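Local coordinates for protein mannonate dehydratase (Streptococcus suis, PDB 3BDK) that probably catalyses the dehydration of D-mannonate to 2-dehydro-3-deoxy-D-gluconate, a step that uses manganese or ferrous iron, at residues F129-P141 against T145-V157. Numbering follows the deposited sequence.
With DNO (D-mannose), chain C.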
ATOM      1  N   PHE A 129      17.406  -6.654  26.352  1.00 38.14           N
ATOM      2  CA  PHE A 129      16.225  -6.167  25.632  1.00 38.40           C
ATOM      3  C   PHE A 129      16.193  -6.763  24.236  1.00 38.83           C
ATOM      4  O   PHE A 129      17.229  -7.191  23.735  1.00 38.44           O
ATOM      5  CB  PHE A 129      16.266  -4.641  25.483  1.00 38.28           C
ATOM      6  CG  PHE A 129      16.730  -3.911  26.712  1.00 37.72           C
ATOM      7  CD1 PHE A 129      18.062  -3.536  26.847  1.00 36.53           C
ATOM      8  CD2 PHE A 129      15.835  -3.586  27.724  1.00 36.18           C
ATOM      9  CE1 PHE A 129      18.506  -2.856  27.988  1.00 36.37           C
ATOM     10  CE2 PHE A 129      16.265  -2.916  28.863  1.00 35.67           C
ATOM     11  CZ  PHE A 129      17.609  -2.548  28.995  1.00 36.54           C
ATOM     12  N   ASP A 130      15.011  -6.761  23.604  1.00 39.24           N
ATOM     13  CA  ASP A 130      14.893  -7.166  22.198  1.00 39.72           C
ATOM     14  C   ASP A 130      14.867  -5.993  21.216  1.00 39.24           C
ATOM     15  O   ASP A 130      14.918  -6.175  19.991  1.00 39.46           O
ATOM     16  CB  ASP A 130      13.665  -8.030  22.001  1.00 40.26           C
ATOM     17  CG  ASP A 130      13.647  -9.215  22.925  1.00 42.14           C
ATOM     18  OD1 ASP A 130      12.527  -9.557  23.393  1.00 44.53           O
ATOM     19  OD2 ASP A 130      14.746  -9.788  23.185  1.00 42.52           O
ATOM     20  N   TRP A 131      14.779  -4.796  21.770  1.00 38.52           N
ATOM     21  CA  TRP A 131      14.896  -3.566  21.008  1.00 38.08           C
ATOM     22  C   TRP A 131      14.931  -2.421  22.010  1.00 37.70           C
ATOM     23  O   TRP A 131      14.602  -2.595  23.186  1.00 37.06           O
ATOM     24  CB  TRP A 131      13.722  -3.407  20.031  1.00 38.31           C
ATOM     25  CG  TRP A 131      12.379  -3.517  20.691  1.00 38.90           C
ATOM     26  CD1 TRP A 131      11.648  -4.647  20.867  1.00 38.77           C
ATOM     27  CD2 TRP A 131      11.622  -2.456  21.291  1.00 40.11           C
ATOM     28  NE1 TRP A 131      10.475  -4.363  21.525  1.00 37.99           N
ATOM     29  CE2 TRP A 131      10.434  -3.027  21.803  1.00 39.20           C
ATOM     30  CE3 TRP A 131      11.830  -1.077  21.444  1.00 40.14           C
ATOM     31  CZ2 TRP A 131       9.448  -2.268  22.450  1.00 40.26           C
ATOM     32  CZ3 TRP A 131      10.842  -0.319  22.100  1.00 39.00           C
ATOM     33  CH2 TRP A 131       9.673  -0.921  22.589  1.00 39.17           C
ATOM     34  N   THR A 132      15.321  -1.248  21.538  1.00 37.34           N
ATOM     35  CA  THR A 132      15.379  -0.072  22.375  1.00 37.02           C
ATOM     36  C   THR A 132      14.977   1.112  21.515  1.00 36.82           C
ATOM     37  O   THR A 132      15.522   1.315  20.424  1.00 36.85           O
ATOM     38  CB  THR A 132      16.802   0.109  22.899  1.00 37.05           C
ATOM     39  OG1 THR A 132      17.148  -1.016  23.713  1.00 38.21           O
ATOM     40  CG2 THR A 132      16.959   1.397  23.712  1.00 38.24           C
ATOM     41  N   ARG A 133      14.010   1.878  21.992  1.00 36.08           N
ATOM     42  CA  ARG A 133      13.670   3.130  21.360  1.00 36.02           C
ATOM     43  C   ARG A 133      13.721   4.197  22.436  1.00 36.47           C
ATOM     44  O   ARG A 133      13.545   3.892  23.612  1.00 36.74           O
ATOM     45  CB  ARG A 133      12.281   3.069  20.724  1.00 35.60           C
ATOM     46  CG  ARG A 133      12.128   2.065  19.573  1.00 35.27           C
ATOM     47  CD  ARG A 133      13.128   2.330  18.421  1.00 34.28           C
ATOM     48  NE  ARG A 133      12.892   1.440  17.291  1.00 34.01           N
ATOM     49  CZ  ARG A 133      13.576   0.324  17.042  1.00 34.99           C
ATOM     50  NH1 ARG A 133      14.577  -0.050  17.836  1.00 32.68           N
ATOM     51  NH2 ARG A 133      13.255  -0.421  15.988  1.00 34.45           N
ATOM     52  N   SER A 134      13.985   5.441  22.036  1.00 36.54           N
ATOM     53  CA  SER A 134      13.984   6.566  22.952  1.00 36.36           C
ATOM     54  C   SER A 134      12.588   7.180  22.990  1.00 36.42           C
ATOM     55  O   SER A 134      12.239   7.904  23.927  1.00 36.44           O
ATOM     56  CB  SER A 134      14.987   7.621  22.482  1.00 36.13           C
ATOM     57  OG  SER A 134      14.317   8.722  21.874  1.00 37.39           O
ATOM     58  N   ASP A 135      11.793   6.905  21.957  1.00 36.51           N
ATOM     59  CA  ASP A 135      10.547   7.647  21.743  1.00 36.00           C
ATOM     60  C   ASP A 135       9.603   6.891  20.826  1.00 35.67           C
ATOM     61  O   ASP A 135       9.956   6.587  19.681  1.00 35.78           O
ATOM     62  CB  ASP A 135      10.872   9.038  21.169  1.00 36.19           C
ATOM     63  CG  ASP A 135       9.659   9.966  21.119  1.00 36.04           C
ATOM     64  OD1 ASP A 135       8.522   9.543  21.429  1.00 34.43           O
ATOM     65  OD2 ASP A 135       9.853  11.138  20.740  1.00 36.45           O
ATOM     66  N   LEU A 136       8.392   6.647  21.330  1.00 35.38           N
ATOM     67  CA  LEU A 136       7.420   5.759  20.710  1.00 34.95           C
ATOM     68  C   LEU A 136       6.270   6.489  20.038  1.00 34.90           C
ATOM     69  O   LEU A 136       5.257   5.874  19.666  1.00 34.68           O
ATOM     70  CB  LEU A 136       6.866   4.765  21.735  1.00 35.00           C
ATOM     71  CG  LEU A 136       7.847   4.002  22.636  1.00 35.03           C
ATOM     72  CD1 LEU A 136       7.056   3.136  23.595  1.00 36.29           C
ATOM     73  CD2 LEU A 136       8.822   3.153  21.856  1.00 32.14           C
ATOM     74  N   HIS A 137       6.442   7.794  19.870  1.00 34.67           N
ATOM     75  CA  HIS A 137       5.539   8.628  19.077  1.00 34.82           C
ATOM     76  C   HIS A 137       6.350   9.814  18.582  1.00 34.37           C
ATOM     77  O   HIS A 137       6.028  10.966  18.907  1.00 34.84           O
ATOM     78  CB  HIS A 137       4.374   9.155  19.927  1.00 35.03           C
ATOM     79  CG  HIS A 137       3.619   8.086  20.653  1.00 37.77           C
ATOM     80  ND1 HIS A 137       2.861   7.130  20.003  1.00 40.03           N
ATOM     81  CD2 HIS A 137       3.511   7.817  21.976  1.00 39.28           C
ATOM     82  CE1 HIS A 137       2.321   6.319  20.896  1.00 40.16           C
ATOM     83  NE2 HIS A 137       2.704   6.711  22.100  1.00 40.78           N
ATOM     84  N   HIS A 138       7.418   9.550  17.832  1.00 33.26           N
ATOM     85  CA  HIS A 138       8.244  10.647  17.338  1.00 32.71           C
ATOM     86  C   HIS A 138       7.592  11.194  16.084  1.00 32.62           C
ATOM     87  O   HIS A 138       7.213  10.407  15.209  1.00 32.99           O
ATOM     88  CB  HIS A 138       9.676  10.191  17.042  1.00 32.31           C
ATOM     89  CG  HIS A 138      10.693  11.284  17.164  1.00 31.09           C
ATOM     90  ND1 HIS A 138      10.886  11.994  18.328  1.00 29.61           N
ATOM     91  CD2 HIS A 138      11.581  11.783  16.273  1.00 30.51           C
ATOM     92  CE1 HIS A 138      11.836  12.891  18.147  1.00 30.41           C
ATOM     93  NE2 HIS A 138      12.284  12.777  16.909  1.00 31.01           N
ATOM     94  N   PRO A 139       7.417  12.531  16.013  1.00 31.97           N
ATOM     95  CA  PRO A 139       6.767  13.159  14.835  1.00 31.57           C
ATOM     96  C   PRO A 139       7.527  12.981  13.527  1.00 31.00           C
ATOM     97  O   PRO A 139       8.745  13.043  13.509  1.00 31.08           O
ATOM     98  CB  PRO A 139       6.678  14.665  15.207  1.00 31.00           C
ATOM     99  CG  PRO A 139       6.841  14.700  16.733  1.00 31.90           C
ATOM    100  CD  PRO A 139       7.766  13.517  17.054  1.00 31.46           C
ATOM    101  N   LEU A 140       6.782  12.730  12.452  1.00 30.74           N
ATOM    102  CA  LEU A 140       7.294  12.754  11.080  1.00 30.39           C
ATOM    103  C   LEU A 140       6.779  14.025  10.360  1.00 29.83           C
ATOM    104  O   LEU A 140       5.790  14.622  10.796  1.00 30.13           O
ATOM    105  CB  LEU A 140       6.878  11.473  10.329  1.00 30.13           C
ATOM    106  CG  LEU A 140       7.644  10.191  10.700  1.00 30.14           C
ATOM    107  CD1 LEU A 140       6.885   8.954  10.280  1.00 28.88           C
ATOM    108  CD2 LEU A 140       9.015  10.159  10.088  1.00 29.57           C
ATOM    109  N   PRO A 141       7.461  14.453   9.275  1.00 29.42           N
ATOM    110  CA  PRO A 141       7.060  15.606   8.451  1.00 28.85           C
ATOM    111  C   PRO A 141       5.603  15.641   8.026  1.00 29.08           C
ATOM    112  O   PRO A 141       5.036  16.725   7.942  1.00 29.67           O
ATOM    113  CB  PRO A 141       7.941  15.471   7.225  1.00 28.35           C
ATOM    114  CG  PRO A 141       9.176  14.887   7.761  1.00 28.85           C
ATOM    115  CD  PRO A 141       8.721  13.868   8.779  1.00 29.31           C
ATOM    116  N   THR A 145       3.189   9.731  13.282  1.00 27.91           N
ATOM    117  CA  THR A 145       4.260   9.500  14.272  1.00 27.26           C
ATOM    118  C   THR A 145       4.861   8.105  14.168  1.00 27.21           C
ATOM    119  O   THR A 145       4.197   7.172  13.714  1.00 27.02           O
ATOM    120  CB  THR A 145       3.784   9.700  15.728  1.00 27.51           C
ATOM    121  OG1 THR A 145       2.912   8.626  16.102  1.00 28.04           O
ATOM    122  CG2 THR A 145       3.080  11.039  15.925  1.00 27.65           C
ATOM    123  N   SER A 146       6.114   7.953  14.597  1.00 27.32           N
ATOM    124  CA  SER A 146       6.804   6.661  14.478  1.00 27.95           C
ATOM    125  C   SER A 146       7.889   6.457  15.543  1.00 28.79           C
ATOM    126  O   SER A 146       8.276   7.393  16.242  1.00 29.44           O
ATOM    127  CB  SER A 146       7.405   6.491  13.084  1.00 27.87           C
ATOM    128  OG  SER A 146       8.568   7.301  12.940  1.00 26.71           O
ATOM    129  N   LEU A 147       8.365   5.227  15.677  1.00 29.42           N
ATOM    130  CA  LEU A 147       9.359   4.914  16.695  1.00 29.97           C
ATOM    131  C   LEU A 147      10.707   5.487  16.288  1.00 30.46           C
ATOM    132  O   LEU A 147      11.101   5.428  15.123  1.00 29.85           O
ATOM    133  CB  LEU A 147       9.497   3.402  16.876  1.00 29.79           C
ATOM    134  CG  LEU A 147       8.263   2.513  16.872  1.00 29.72           C
ATOM    135  CD1 LEU A 147       8.699   1.081  17.075  1.00 31.19           C
ATOM    136  CD2 LEU A 147       7.325   2.910  17.987  1.00 29.08           C
ATOM    137  N   ALA A 148      11.424   6.029  17.260  1.00 31.13           N
ATOM    138  CA  ALA A 148      12.719   6.569  16.982  1.00 31.91           C
ATOM    139  C   ALA A 148      13.631   6.209  18.128  1.00 33.25           C
ATOM    140  O   ALA A 148      13.201   6.146  19.284  1.00 33.81           O
ATOM    141  CB  ALA A 148      12.638   8.075  16.797  1.00 31.01           C
ATOM    142  N   PHE A 149      14.881   5.926  17.774  1.00 34.36           N
ATOM    143  CA  PHE A 149      15.984   5.821  18.702  1.00 35.03           C
ATOM    144  C   PHE A 149      16.891   7.017  18.469  1.00 35.59           C
ATOM    145  O   PHE A 149      17.589   7.080  17.457  1.00 35.57           O
ATOM    146  CB  PHE A 149      16.756   4.533  18.425  1.00 34.78           C
ATOM    147  CG  PHE A 149      17.952   4.338  19.303  1.00 35.83           C
ATOM    148  CD1 PHE A 149      17.816   3.769  20.570  1.00 37.22           C
ATOM    149  CD2 PHE A 149      19.217   4.704  18.871  1.00 37.38           C
ATOM    150  CE1 PHE A 149      18.918   3.575  21.387  1.00 36.82           C
ATOM    151  CE2 PHE A 149      20.327   4.524  19.689  1.00 37.97           C
ATOM    152  CZ  PHE A 149      20.175   3.955  20.949  1.00 36.48           C
ATOM    153  N   LEU A 150      16.885   7.969  19.392  1.00 36.90           N
ATOM    154  CA  LEU A 150      17.767   9.122  19.278  1.00 38.39           C
ATOM    155  C   LEU A 150      18.837   9.038  20.348  1.00 39.25           C
ATOM    156  O   LEU A 150      18.571   9.226  21.543  1.00 39.67           O
ATOM    157  CB  LEU A 150      16.991  10.434  19.403  1.00 38.46           C
ATOM    158  CG  LEU A 150      16.110  10.977  18.276  1.00 39.37           C
ATOM    159  CD1 LEU A 150      15.007  10.007  17.896  1.00 40.05           C
ATOM    160  CD2 LEU A 150      15.482  12.339  18.671  1.00 38.71           C
ATOM    161  N   LYS A 151      20.054   8.757  19.908  1.00 40.33           N
ATOM    162  CA  LYS A 151      21.172   8.545  20.810  1.00 40.88           C
ATOM    163  C   LYS A 151      21.226   9.579  21.936  1.00 42.22           C
ATOM    164  O   LYS A 151      21.093   9.230  23.112  1.00 42.49           O
ATOM    165  CB  LYS A 151      22.483   8.521  20.037  1.00 39.95           C
ATOM    166  CG  LYS A 151      22.784   7.187  19.402  1.00 37.85           C
ATOM    167  CD  LYS A 151      24.068   7.256  18.627  1.00 33.33           C
ATOM    168  CE  LYS A 151      24.198   6.105  17.681  1.00 30.97           C
ATOM    169  NZ  LYS A 151      25.429   6.286  16.899  1.00 29.53           N
ATOM    170  N   SER A 152      21.378  10.846  21.578  1.00 43.57           N
ATOM    171  CA  SER A 152      21.663  11.867  22.574  1.00 44.74           C
ATOM    172  C   SER A 152      20.621  11.909  23.680  1.00 45.83           C
ATOM    173  O   SER A 152      20.910  12.349  24.784  1.00 46.78           O
ATOM    174  CB  SER A 152      21.846  13.237  21.926  1.00 44.48           C
ATOM    175  OG  SER A 152      22.957  13.207  21.044  1.00 43.97           O
ATOM    176  N   ASP A 153      19.430  11.409  23.404  1.00 46.77           N
ATOM    177  CA  ASP A 153      18.371  11.451  24.390  1.00 47.88           C
ATOM    178  C   ASP A 153      18.470  10.257  25.330  1.00 48.12           C
ATOM    179  O   ASP A 153      17.924  10.275  26.439  1.00 48.22           O
ATOM    180  CB  ASP A 153      17.001  11.522  23.701  1.00 48.60           C
ATOM    181  CG  ASP A 153      16.824  12.803  22.860  1.00 50.52           C
ATOM    182  OD1 ASP A 153      17.800  13.273  22.211  1.00 52.08           O
ATOM    183  OD2 ASP A 153      15.695  13.338  22.840  1.00 52.12           O
ATOM    184  N   LEU A 154      19.173   9.223  24.888  1.00 48.41           N
ATOM    185  CA  LEU A 154      19.436   8.074  25.742  1.00 48.76           C
ATOM    186  C   LEU A 154      20.817   8.108  26.404  1.00 48.92           C
ATOM    187  O   LEU A 154      21.230   7.140  27.029  1.00 49.05           O
ATOM    188  CB  LEU A 154      19.197   6.769  24.980  1.00 48.85           C
ATOM    189  CG  LEU A 154      17.930   5.975  25.355  1.00 49.68           C
ATOM    190  CD1 LEU A 154      16.825   6.836  26.021  1.00 49.30           C
ATOM    191  CD2 LEU A 154      17.376   5.175  24.176  1.00 47.99           C
ATOM    192  N   ALA A 155      21.511   9.235  26.275  1.00 49.03           N
ATOM    193  CA  ALA A 155      22.784   9.449  26.939  1.00 49.60           C
ATOM    194  C   ALA A 155      22.625   9.522  28.462  1.00 50.19           C
ATOM    195  O   ALA A 155      23.310   8.800  29.201  1.00 50.31           O
ATOM    196  CB  ALA A 155      23.459  10.705  26.406  1.00 49.62           C
ATOM    197  N   GLY A 156      21.718  10.381  28.925  1.00 50.60           N
ATOM    198  CA  GLY A 156      21.432  10.492  30.351  1.00 51.68           C
ATOM    199  C   GLY A 156      21.101   9.189  31.085  1.00 52.45           C
ATOM    200  O   GLY A 156      21.601   8.957  32.197  1.00 52.71           O
ATOM    201  N   VAL A 157      20.289   8.332  30.451  1.00 52.74           N
ATOM    202  CA  VAL A 157      19.627   7.187  31.109  1.00 53.04           C
ATOM    203  C   VAL A 157      20.486   5.999  31.585  1.00 53.53           C
ATOM    204  O   VAL A 157      21.379   5.511  30.886  1.00 53.29           O
ATOM    205  CB  VAL A 157      18.458   6.628  30.266  1.00 52.70           C
ATOM    206  CG1 VAL A 157      17.408   7.699  30.037  1.00 54.05           C
ATOM    207  CG2 VAL A 157      18.950   6.106  28.958  1.00 52.29           C
TER
HETATM  208  C1  DNO C 387      11.150  -5.301  17.608  1.00 76.00           C
HETATM  209  C2  DNO C 387       9.955  -6.055  17.001  1.00 76.10           C
HETATM  210  C3  DNO C 387       8.980  -6.690  18.042  1.00 76.65           C
HETATM  211  C4  DNO C 387       9.487  -7.686  19.135  1.00 77.21           C
HETATM  212  C5  DNO C 387      10.585  -8.731  18.773  1.00 77.64           C
HETATM  213  C6  DNO C 387      10.427  -9.973  19.660  1.00 77.45           C
HETATM  214  O1  DNO C 387      11.866  -4.592  16.899  1.00 74.57           O
HETATM  215  O2  DNO C 387      10.410  -7.021  16.036  1.00 75.96           O
HETATM  216  O3  DNO C 387       7.941  -7.356  17.330  1.00 77.21           O
HETATM  217  O4  DNO C 387       9.850  -6.953  20.313  1.00 76.63           O
HETATM  218  O5  DNO C 387      10.548  -9.157  17.402  1.00 77.91           O
HETATM  219  O6  DNO C 387      11.323  -9.879  20.771  1.00 76.74           O
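Ala148 O takes two successive amide protons from the facing strand, a bent bond from Ser134 N (2.9 Å), in the carbonyl plane and on a lone pair, and a weak one from Asp135 N, which makes a classic beta bulge. Ala148 N answers with a straighter bond to Asp135 O at 2.9 Å. Beyond it the chain turns a corner at Leu136 and His137, and pairing resumes one residue out of step, with His138 and Ser146 exchanging two backbone bonds. The carboxylate of Asp135 spans this interruption: OD1 accepts a bond from His137 N in an Asx turn, while OD2 accepts one from His138 ND1 at 2.8 Å, the donor lying above the carboxylate plane but OD2 close to the imidazole plane. The two bonds together fix the rotation of the carboxylate, and the second also holds the imidazole. With CG roughly anti to the backbone N (chi1 -153°), the ring of His138 reaches Leu150, whose CD1 sits over one face in a CH-pi contact 4.2 Å from the centroid; Pro139 CD lies over the opposite face, toward the rim. This beta hairpin forms one side of a small antiparallel sheet, continued by strand 296-299, beside the xylose isomerase-like TIM barrel. Toward the pocket, Leu147 CB approaches the guanidinium edge of Arg133, whose salt bridges run to Glu299 and Asp222, and Trp131 NE1 lies 2.9 Å from O4 of the bound D-mannose.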